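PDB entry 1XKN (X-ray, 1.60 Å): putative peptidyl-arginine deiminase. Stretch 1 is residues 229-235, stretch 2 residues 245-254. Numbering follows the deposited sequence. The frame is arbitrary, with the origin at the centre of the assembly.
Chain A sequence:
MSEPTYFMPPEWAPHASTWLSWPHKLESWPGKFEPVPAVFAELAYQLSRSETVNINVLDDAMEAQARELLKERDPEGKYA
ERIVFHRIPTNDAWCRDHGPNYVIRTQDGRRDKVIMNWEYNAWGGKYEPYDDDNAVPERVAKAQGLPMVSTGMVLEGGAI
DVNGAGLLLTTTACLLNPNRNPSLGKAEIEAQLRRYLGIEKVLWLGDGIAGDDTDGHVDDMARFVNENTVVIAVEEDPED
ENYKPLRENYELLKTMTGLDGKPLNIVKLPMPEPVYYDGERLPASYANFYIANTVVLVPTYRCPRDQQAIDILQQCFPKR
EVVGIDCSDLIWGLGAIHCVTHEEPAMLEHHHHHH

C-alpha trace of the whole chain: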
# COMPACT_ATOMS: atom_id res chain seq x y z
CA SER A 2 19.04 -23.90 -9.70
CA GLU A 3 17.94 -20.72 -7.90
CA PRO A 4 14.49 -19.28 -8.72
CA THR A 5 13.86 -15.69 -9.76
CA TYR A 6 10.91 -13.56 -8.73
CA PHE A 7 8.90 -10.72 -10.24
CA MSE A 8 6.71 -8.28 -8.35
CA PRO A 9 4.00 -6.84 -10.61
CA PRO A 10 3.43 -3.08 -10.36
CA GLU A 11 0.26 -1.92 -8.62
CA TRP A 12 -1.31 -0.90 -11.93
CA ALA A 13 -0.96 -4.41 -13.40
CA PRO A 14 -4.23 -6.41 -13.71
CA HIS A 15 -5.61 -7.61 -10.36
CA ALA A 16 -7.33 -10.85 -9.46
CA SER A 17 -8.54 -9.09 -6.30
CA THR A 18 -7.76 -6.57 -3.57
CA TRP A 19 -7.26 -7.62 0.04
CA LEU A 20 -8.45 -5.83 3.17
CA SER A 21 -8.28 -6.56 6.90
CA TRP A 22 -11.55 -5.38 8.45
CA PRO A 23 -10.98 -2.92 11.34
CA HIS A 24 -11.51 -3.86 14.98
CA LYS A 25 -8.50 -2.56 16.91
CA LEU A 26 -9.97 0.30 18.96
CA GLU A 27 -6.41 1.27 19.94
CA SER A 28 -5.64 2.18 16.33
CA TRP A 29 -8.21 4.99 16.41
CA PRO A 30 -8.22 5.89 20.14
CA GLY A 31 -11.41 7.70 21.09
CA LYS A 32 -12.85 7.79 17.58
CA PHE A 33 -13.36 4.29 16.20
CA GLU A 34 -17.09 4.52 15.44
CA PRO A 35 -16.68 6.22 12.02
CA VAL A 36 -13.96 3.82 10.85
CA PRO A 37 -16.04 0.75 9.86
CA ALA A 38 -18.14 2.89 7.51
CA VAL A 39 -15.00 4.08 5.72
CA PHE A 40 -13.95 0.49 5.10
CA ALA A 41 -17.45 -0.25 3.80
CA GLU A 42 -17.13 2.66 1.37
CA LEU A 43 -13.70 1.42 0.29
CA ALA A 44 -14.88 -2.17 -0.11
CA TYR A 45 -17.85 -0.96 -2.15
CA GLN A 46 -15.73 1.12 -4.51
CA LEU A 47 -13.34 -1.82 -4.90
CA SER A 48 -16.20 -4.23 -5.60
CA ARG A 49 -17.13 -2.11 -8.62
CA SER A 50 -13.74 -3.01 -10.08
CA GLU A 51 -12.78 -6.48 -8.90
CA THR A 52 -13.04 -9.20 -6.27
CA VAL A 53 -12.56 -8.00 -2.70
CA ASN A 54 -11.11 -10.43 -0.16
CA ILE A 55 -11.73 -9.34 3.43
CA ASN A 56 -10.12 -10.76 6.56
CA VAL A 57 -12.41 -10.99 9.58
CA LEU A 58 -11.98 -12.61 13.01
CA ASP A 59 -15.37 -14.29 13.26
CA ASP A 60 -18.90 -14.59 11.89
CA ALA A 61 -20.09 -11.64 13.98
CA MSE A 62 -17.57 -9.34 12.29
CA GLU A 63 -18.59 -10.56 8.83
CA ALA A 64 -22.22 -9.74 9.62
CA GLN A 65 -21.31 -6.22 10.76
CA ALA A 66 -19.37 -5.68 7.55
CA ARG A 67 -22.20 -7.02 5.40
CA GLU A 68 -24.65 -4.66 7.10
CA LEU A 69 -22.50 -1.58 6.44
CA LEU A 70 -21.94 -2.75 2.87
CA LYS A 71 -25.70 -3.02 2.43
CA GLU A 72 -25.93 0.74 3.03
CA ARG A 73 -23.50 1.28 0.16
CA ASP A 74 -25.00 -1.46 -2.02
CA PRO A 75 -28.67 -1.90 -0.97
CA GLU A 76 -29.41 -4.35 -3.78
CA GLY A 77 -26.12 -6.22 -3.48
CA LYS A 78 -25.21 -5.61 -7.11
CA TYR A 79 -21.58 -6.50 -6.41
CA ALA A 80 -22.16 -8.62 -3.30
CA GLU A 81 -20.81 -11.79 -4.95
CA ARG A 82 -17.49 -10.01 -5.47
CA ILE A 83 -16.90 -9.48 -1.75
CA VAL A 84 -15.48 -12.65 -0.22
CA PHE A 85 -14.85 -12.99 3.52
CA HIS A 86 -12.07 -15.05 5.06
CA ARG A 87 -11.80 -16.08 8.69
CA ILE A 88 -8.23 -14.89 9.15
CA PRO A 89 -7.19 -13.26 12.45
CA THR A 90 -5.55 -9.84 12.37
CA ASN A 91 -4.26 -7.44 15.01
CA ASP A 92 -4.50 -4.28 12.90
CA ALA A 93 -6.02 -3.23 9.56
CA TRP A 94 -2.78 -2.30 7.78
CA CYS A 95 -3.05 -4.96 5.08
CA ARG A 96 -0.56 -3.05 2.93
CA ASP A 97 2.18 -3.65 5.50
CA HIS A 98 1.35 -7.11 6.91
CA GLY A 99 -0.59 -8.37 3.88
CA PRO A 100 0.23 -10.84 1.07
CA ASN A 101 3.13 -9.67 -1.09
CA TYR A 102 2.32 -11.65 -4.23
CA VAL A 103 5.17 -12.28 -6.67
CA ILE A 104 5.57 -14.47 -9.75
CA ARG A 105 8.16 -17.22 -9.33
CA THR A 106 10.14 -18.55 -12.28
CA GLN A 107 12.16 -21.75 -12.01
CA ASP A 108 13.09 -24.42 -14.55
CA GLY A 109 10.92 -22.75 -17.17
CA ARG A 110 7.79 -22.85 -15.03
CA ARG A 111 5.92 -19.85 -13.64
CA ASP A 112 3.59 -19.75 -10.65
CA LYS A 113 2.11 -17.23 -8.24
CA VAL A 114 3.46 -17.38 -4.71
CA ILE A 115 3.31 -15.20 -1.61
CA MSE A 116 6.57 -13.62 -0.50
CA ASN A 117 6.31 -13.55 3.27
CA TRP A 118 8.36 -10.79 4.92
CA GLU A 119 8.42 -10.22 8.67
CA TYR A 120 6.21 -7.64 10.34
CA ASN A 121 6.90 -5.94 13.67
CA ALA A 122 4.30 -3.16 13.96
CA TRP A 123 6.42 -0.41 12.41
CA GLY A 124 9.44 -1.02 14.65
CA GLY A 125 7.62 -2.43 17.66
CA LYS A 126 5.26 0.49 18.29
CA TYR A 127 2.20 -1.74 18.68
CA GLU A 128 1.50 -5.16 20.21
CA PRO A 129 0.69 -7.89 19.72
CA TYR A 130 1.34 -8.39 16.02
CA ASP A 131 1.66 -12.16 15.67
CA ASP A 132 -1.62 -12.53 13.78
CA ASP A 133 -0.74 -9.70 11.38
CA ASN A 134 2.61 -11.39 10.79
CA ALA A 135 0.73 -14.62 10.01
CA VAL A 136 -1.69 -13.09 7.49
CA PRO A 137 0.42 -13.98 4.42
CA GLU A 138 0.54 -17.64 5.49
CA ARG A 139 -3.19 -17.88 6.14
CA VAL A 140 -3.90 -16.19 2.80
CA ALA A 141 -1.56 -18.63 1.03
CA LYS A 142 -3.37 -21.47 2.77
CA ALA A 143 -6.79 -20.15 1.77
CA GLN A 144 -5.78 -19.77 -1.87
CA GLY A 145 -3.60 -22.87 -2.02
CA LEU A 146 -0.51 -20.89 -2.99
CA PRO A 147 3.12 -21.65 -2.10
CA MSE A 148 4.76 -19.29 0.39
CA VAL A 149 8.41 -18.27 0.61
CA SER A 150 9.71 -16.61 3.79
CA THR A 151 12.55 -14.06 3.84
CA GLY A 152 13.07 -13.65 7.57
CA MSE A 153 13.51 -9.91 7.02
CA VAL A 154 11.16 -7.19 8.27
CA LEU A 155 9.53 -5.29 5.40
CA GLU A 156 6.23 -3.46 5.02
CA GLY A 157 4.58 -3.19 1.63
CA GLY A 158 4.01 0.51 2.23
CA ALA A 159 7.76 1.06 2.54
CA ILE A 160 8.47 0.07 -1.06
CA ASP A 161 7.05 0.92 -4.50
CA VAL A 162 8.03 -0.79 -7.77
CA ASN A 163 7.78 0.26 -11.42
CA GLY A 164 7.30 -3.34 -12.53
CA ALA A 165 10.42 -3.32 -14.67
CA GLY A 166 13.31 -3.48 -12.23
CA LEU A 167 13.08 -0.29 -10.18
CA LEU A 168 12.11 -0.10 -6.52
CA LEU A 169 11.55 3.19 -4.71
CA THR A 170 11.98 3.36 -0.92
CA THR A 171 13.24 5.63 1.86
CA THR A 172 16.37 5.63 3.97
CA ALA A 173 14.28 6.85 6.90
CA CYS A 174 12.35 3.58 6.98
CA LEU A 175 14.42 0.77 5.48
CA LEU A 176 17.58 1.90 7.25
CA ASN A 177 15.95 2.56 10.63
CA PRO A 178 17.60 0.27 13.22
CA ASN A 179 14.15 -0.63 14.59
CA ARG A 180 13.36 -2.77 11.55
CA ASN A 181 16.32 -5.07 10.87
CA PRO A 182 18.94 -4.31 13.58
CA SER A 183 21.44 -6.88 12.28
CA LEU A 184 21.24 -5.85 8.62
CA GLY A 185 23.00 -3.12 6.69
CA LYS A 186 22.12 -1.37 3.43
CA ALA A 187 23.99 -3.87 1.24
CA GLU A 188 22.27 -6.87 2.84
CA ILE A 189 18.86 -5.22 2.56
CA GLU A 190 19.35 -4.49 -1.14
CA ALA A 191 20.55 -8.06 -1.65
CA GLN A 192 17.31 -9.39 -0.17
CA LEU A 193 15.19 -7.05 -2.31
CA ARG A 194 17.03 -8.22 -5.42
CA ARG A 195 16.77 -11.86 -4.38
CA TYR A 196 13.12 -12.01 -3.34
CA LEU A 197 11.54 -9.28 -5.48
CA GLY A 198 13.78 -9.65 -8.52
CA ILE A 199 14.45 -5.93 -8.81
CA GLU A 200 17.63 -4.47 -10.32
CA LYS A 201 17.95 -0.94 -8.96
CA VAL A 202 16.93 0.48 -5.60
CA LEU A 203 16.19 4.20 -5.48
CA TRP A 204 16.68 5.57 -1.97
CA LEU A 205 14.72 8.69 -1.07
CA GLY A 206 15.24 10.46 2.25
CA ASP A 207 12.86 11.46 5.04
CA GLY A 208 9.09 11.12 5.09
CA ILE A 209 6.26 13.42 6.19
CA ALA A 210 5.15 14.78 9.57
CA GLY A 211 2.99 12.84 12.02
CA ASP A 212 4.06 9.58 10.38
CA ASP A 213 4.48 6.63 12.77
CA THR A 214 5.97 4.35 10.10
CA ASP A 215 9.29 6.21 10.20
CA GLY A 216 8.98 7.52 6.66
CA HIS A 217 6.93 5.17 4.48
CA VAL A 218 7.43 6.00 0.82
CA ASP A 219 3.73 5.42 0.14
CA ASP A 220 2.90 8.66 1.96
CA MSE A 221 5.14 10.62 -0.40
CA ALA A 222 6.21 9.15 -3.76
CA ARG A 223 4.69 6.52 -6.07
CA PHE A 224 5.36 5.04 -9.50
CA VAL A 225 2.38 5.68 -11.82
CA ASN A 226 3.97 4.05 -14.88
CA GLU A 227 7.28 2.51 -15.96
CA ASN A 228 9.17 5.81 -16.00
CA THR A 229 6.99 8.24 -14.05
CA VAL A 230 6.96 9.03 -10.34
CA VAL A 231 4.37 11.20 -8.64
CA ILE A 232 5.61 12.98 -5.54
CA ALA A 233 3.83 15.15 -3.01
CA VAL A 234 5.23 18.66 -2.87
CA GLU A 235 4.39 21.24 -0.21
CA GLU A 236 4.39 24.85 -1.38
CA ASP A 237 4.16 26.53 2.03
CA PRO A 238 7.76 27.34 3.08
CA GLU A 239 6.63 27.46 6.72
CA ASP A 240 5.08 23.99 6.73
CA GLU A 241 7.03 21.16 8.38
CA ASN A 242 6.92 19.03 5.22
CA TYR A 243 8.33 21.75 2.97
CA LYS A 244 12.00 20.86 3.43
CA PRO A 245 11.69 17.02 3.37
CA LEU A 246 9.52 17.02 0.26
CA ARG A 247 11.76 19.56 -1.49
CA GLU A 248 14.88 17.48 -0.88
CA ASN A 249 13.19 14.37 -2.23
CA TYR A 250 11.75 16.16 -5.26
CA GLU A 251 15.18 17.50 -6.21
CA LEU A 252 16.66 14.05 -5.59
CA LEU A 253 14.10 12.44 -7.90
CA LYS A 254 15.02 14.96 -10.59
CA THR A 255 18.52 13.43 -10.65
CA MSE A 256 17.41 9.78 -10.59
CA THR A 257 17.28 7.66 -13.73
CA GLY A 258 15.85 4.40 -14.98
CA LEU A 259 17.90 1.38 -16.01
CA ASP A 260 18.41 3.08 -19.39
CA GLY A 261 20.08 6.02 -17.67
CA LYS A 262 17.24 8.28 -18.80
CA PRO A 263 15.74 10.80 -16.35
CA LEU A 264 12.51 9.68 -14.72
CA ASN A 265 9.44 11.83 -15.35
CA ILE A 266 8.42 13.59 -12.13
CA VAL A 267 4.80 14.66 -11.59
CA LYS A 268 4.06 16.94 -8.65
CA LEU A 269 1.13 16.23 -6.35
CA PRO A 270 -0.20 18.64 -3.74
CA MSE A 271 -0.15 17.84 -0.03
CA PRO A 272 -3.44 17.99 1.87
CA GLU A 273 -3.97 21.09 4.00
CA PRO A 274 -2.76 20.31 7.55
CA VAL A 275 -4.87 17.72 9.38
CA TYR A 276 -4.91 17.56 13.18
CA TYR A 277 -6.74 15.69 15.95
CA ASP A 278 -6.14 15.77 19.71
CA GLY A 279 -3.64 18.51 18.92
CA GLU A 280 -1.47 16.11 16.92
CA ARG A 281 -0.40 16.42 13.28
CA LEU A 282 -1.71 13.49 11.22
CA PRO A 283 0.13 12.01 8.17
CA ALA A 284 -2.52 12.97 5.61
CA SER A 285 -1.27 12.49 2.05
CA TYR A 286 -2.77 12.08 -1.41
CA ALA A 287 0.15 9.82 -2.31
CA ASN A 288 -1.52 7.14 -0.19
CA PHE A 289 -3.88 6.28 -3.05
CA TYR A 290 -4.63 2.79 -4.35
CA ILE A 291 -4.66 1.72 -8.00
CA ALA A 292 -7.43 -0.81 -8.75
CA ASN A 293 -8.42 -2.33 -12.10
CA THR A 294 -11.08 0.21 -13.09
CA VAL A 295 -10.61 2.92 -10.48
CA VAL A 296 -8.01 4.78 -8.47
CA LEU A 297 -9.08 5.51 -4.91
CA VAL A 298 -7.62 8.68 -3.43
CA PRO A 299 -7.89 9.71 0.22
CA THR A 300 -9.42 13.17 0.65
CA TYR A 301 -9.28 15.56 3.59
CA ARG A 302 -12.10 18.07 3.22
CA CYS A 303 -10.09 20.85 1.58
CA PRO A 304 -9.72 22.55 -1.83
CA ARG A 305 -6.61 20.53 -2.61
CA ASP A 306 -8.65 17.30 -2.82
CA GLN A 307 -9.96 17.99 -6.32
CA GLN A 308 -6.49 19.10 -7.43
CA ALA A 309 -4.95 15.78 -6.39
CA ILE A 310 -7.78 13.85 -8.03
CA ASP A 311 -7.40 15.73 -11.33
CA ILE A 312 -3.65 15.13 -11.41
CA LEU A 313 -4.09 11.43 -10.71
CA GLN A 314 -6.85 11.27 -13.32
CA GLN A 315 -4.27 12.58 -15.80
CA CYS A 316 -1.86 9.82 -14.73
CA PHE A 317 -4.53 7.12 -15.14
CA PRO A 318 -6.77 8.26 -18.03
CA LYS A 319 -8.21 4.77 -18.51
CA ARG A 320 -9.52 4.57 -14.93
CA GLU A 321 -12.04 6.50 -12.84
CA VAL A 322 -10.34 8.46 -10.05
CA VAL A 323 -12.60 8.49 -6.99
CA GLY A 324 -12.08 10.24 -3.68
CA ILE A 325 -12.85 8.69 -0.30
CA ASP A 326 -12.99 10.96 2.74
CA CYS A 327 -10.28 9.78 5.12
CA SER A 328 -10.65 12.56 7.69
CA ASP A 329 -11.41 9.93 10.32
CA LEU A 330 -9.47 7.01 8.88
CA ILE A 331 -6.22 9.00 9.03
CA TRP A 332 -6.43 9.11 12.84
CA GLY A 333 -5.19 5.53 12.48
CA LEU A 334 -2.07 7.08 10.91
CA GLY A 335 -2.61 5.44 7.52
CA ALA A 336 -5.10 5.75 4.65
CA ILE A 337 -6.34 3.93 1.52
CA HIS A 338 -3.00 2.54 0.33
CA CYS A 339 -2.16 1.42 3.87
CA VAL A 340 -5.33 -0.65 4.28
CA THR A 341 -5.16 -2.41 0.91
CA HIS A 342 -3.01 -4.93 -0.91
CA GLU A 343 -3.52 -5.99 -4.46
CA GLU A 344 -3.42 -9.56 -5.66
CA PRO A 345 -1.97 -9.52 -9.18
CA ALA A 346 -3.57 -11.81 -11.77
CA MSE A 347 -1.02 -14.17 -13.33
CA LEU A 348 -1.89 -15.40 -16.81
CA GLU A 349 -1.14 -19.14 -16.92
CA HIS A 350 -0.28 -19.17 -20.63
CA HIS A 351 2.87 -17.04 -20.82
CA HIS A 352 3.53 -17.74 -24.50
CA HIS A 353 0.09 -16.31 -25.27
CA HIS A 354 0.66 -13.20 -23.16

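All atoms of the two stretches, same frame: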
# COMPACT_ATOMS: atom_id res chain seq x y z
N THR A 229 7.54 7.04 -14.67
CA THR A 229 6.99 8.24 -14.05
C THR A 229 6.69 8.08 -12.57
O THR A 229 6.04 7.13 -12.15
CB THR A 229 5.70 8.69 -14.77
OG1 THR A 229 5.98 8.88 -16.17
CG2 THR A 229 5.20 10.01 -14.18
N VAL A 230 7.18 9.03 -11.78
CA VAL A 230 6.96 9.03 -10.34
C VAL A 230 6.18 10.27 -9.93
O VAL A 230 6.51 11.38 -10.36
CB VAL A 230 8.29 9.03 -9.56
CG1 VAL A 230 8.03 9.12 -8.06
CG2 VAL A 230 9.08 7.77 -9.88
N VAL A 231 5.14 10.07 -9.14
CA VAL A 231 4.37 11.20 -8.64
C VAL A 231 4.89 11.42 -7.23
O VAL A 231 5.10 10.47 -6.47
CB VAL A 231 2.84 10.92 -8.61
CG1 VAL A 231 2.30 10.88 -10.02
CG2 VAL A 231 2.54 9.62 -7.87
N ILE A 232 5.13 12.68 -6.87
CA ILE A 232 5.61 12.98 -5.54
C ILE A 232 4.90 14.19 -4.96
O ILE A 232 4.69 15.19 -5.64
CB ILE A 232 7.15 13.21 -5.53
CG1 ILE A 232 7.60 13.52 -4.10
CG2 ILE A 232 7.52 14.33 -6.49
CD1 ILE A 232 9.11 13.59 -3.91
N ALA A 233 4.52 14.07 -3.70
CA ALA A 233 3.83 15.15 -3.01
C ALA A 233 4.82 16.28 -2.78
O ALA A 233 5.96 16.05 -2.38
CB ALA A 233 3.30 14.66 -1.68
N VAL A 234 4.37 17.50 -3.05
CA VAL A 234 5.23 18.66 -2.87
C VAL A 234 4.46 19.74 -2.12
O VAL A 234 3.36 20.13 -2.53
CB VAL A 234 5.74 19.20 -4.22
CG1 VAL A 234 6.80 18.26 -4.79
CG2 VAL A 234 4.59 19.33 -5.20
N GLU A 235 5.02 20.20 -1.01
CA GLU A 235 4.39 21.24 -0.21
C GLU A 235 4.89 22.59 -0.71
O GLU A 235 6.09 22.76 -0.95
CB GLU A 235 4.76 21.05 1.27
CG GLU A 235 4.25 22.15 2.20
CD GLU A 235 2.75 22.35 2.11
OE1 GLU A 235 2.01 21.35 2.22
OE2 GLU A 235 2.31 23.51 1.94
N PRO A 245 11.59 18.44 3.73
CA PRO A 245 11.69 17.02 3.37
C PRO A 245 11.20 16.71 1.96
O PRO A 245 11.85 15.97 1.22
CB PRO A 245 10.82 16.34 4.43
CG PRO A 245 10.92 17.26 5.60
CD PRO A 245 10.80 18.61 4.96
N LEU A 246 10.06 17.27 1.58
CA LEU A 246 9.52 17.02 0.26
C LEU A 246 10.36 17.68 -0.83
O LEU A 246 10.50 17.14 -1.93
CB LEU A 246 8.06 17.48 0.18
CG LEU A 246 7.10 16.70 1.08
CD1 LEU A 246 5.72 17.32 1.03
CD2 LEU A 246 7.05 15.24 0.63
N ARG A 247 10.92 18.85 -0.53
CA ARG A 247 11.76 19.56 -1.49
C ARG A 247 13.02 18.77 -1.78
O ARG A 247 13.43 18.62 -2.94
CB ARG A 247 12.12 20.94 -0.95
CG ARG A 247 11.07 22.00 -1.21
CD ARG A 247 11.05 22.35 -2.68
NE ARG A 247 12.35 22.85 -3.11
CZ ARG A 247 12.79 22.85 -4.36
NH1 ARG A 247 12.02 22.38 -5.34
NH2 ARG A 247 13.99 23.34 -4.65
N GLU A 248 13.65 18.26 -0.73
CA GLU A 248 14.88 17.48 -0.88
C GLU A 248 14.62 16.24 -1.72
O GLU A 248 15.43 15.88 -2.57
CB GLU A 248 15.42 17.09 0.49
CG GLU A 248 15.70 18.27 1.41
CD GLU A 248 16.19 17.84 2.78
OE1 GLU A 248 15.58 16.92 3.37
OE2 GLU A 248 17.16 18.44 3.28
N ASN A 249 13.50 15.57 -1.48
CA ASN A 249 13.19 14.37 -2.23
C ASN A 249 12.79 14.66 -3.67
O ASN A 249 13.07 13.85 -4.56
CB ASN A 249 12.12 13.55 -1.52
CG ASN A 249 12.66 12.84 -0.31
OD1 ASN A 249 13.72 12.21 -0.38
ND2 ASN A 249 11.96 12.93 0.82
N TYR A 250 12.14 15.80 -3.91
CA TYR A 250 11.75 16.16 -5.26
C TYR A 250 13.02 16.42 -6.07
O TYR A 250 13.16 15.91 -7.19
CB TYR A 250 10.88 17.43 -5.27
CG TYR A 250 10.68 17.99 -6.65
CD1 TYR A 250 9.83 17.36 -7.57
CD2 TYR A 250 11.38 19.12 -7.07
CE1 TYR A 250 9.70 17.85 -8.88
CE2 TYR A 250 11.25 19.61 -8.37
CZ TYR A 250 10.42 18.97 -9.27
OH TYR A 250 10.31 19.43 -10.56
N GLU A 251 13.93 17.20 -5.51
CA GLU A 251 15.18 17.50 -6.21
C GLU A 251 15.98 16.22 -6.43
O GLU A 251 16.63 16.06 -7.46
CB GLU A 251 16.00 18.53 -5.42
CG GLU A 251 15.40 19.93 -5.43
CD GLU A 251 15.13 20.46 -6.83
OE1 GLU A 251 15.96 20.21 -7.73
OE2 GLU A 251 14.10 21.13 -7.03
N LEU A 252 15.94 15.31 -5.46
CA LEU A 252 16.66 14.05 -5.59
C LEU A 252 16.08 13.26 -6.76
O LEU A 252 16.81 12.74 -7.60
CB LEU A 252 16.55 13.24 -4.30
CG LEU A 252 17.26 11.88 -4.28
CD1 LEU A 252 18.75 12.05 -4.59
CD2 LEU A 252 17.08 11.24 -2.92
N LEU A 253 14.75 13.17 -6.82
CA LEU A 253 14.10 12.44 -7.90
C LEU A 253 14.45 13.01 -9.27
O LEU A 253 14.51 12.28 -10.26
CB LEU A 253 12.58 12.47 -7.72
CG LEU A 253 12.02 11.39 -6.80
CD1 LEU A 253 10.59 11.72 -6.41
CD2 LEU A 253 12.10 10.04 -7.50
N LYS A 254 14.68 14.32 -9.33
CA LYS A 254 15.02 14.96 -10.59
C LYS A 254 16.42 14.59 -11.09
O LYS A 254 16.80 14.96 -12.20
CB LYS A 254 14.88 16.48 -10.46
CG LYS A 254 13.43 16.96 -10.34
CD LYS A 254 12.68 16.83 -11.65
CE LYS A 254 13.15 17.87 -12.67
NZ LYS A 254 12.86 19.26 -12.22

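The contact is an apolar packing of a helix against a β-strand, running nearly antiparallel to it, and no hydrogen bond or salt bridge crosses between the two. The axes of strand 229-233 and helix 245-253 approach to 9.0 Å, with 161° between their N-to-C directions, and 410 Å² of surface is buried, both sides summed. The gap narrows along stretch 1: the CA atoms of Val-230 and Leu-253 lie 8.3 Å apart, those of Ile-232 and Tyr-250 6.9 Å, and those of Val-234 and Leu-246 5.6 Å.

Alternation is clear from Val-230 to Ile-232. The CA-to-CB bonds of Val-230 and Ile-232 point toward the helix, whereas that of Val-231 points away, and its nearest side-chain approach to the helix is Val-231 CB to Leu-253 CD1, 8.1 Å. Ala-233, Val-234 and Glu-235 have sideways CA-to-CB bonds and still touch the helix. On the helix, Leu-246, Asn-249 and Leu-253 point toward the strand, a spacing of three and four residues that places them on one side of the helix.

Ile-232 has the largest covered area, 84 Å². With chi1 and chi2 both t, its side chain is extended, and CD1 reaches the helix backbone, 3.8 Å from Tyr-250 N and 3.8 Å from Asn-249 C. The same Ile-232 CD1 lies 3.5 Å from Leu-253 CD1, while Ile-232 CG2 meets the edge of the Tyr-250 ring, 4.0 Å from Tyr-250 CD1. A branched aliphatic chain suits this position because both methyls find apolar neighbours: Ile-232 CD1 and CG2 both lie against Leu-253 CD1, and CG2 also meets the Tyr-250 ring edge. Leu-253 CD1 also lies 4.0 Å from Val-230 CG1, so one leucine methyl packs against two strand residues.

Leu-246, with 82 Å² covered, serves the other end. Its CD2 is 3.3 Å from Ala-233 O and 4.4 Å from Ala-233 CB; its CD1 is 3.6 Å from Glu-235 N and 3.9 Å from Glu-235 CB. Ala-233 O is buried here without a polar partner in the model, a cost of this close leucine packing. Glu-235 offers its aliphatic base, while the end of its side chain leads away. Val-234 adds a contact from CG1 to Tyr-250 CB at 4.2 Å.

Polar groups on the helix find partners away from the strand. Asn-249 presents CB, 3.8 Å from Ile-232 CD1, while its amide group is hydrogen-bonded elsewhere in the structure. Tyr-250 OH accepts a hydrogen bond from Lys-254 NZ at 3.0 Å. Arg-247 NH1 and Glu-251 OE2 form a salt bridge at 3.0 Å, although its hydrogen bond is weak, with an angle of 124°.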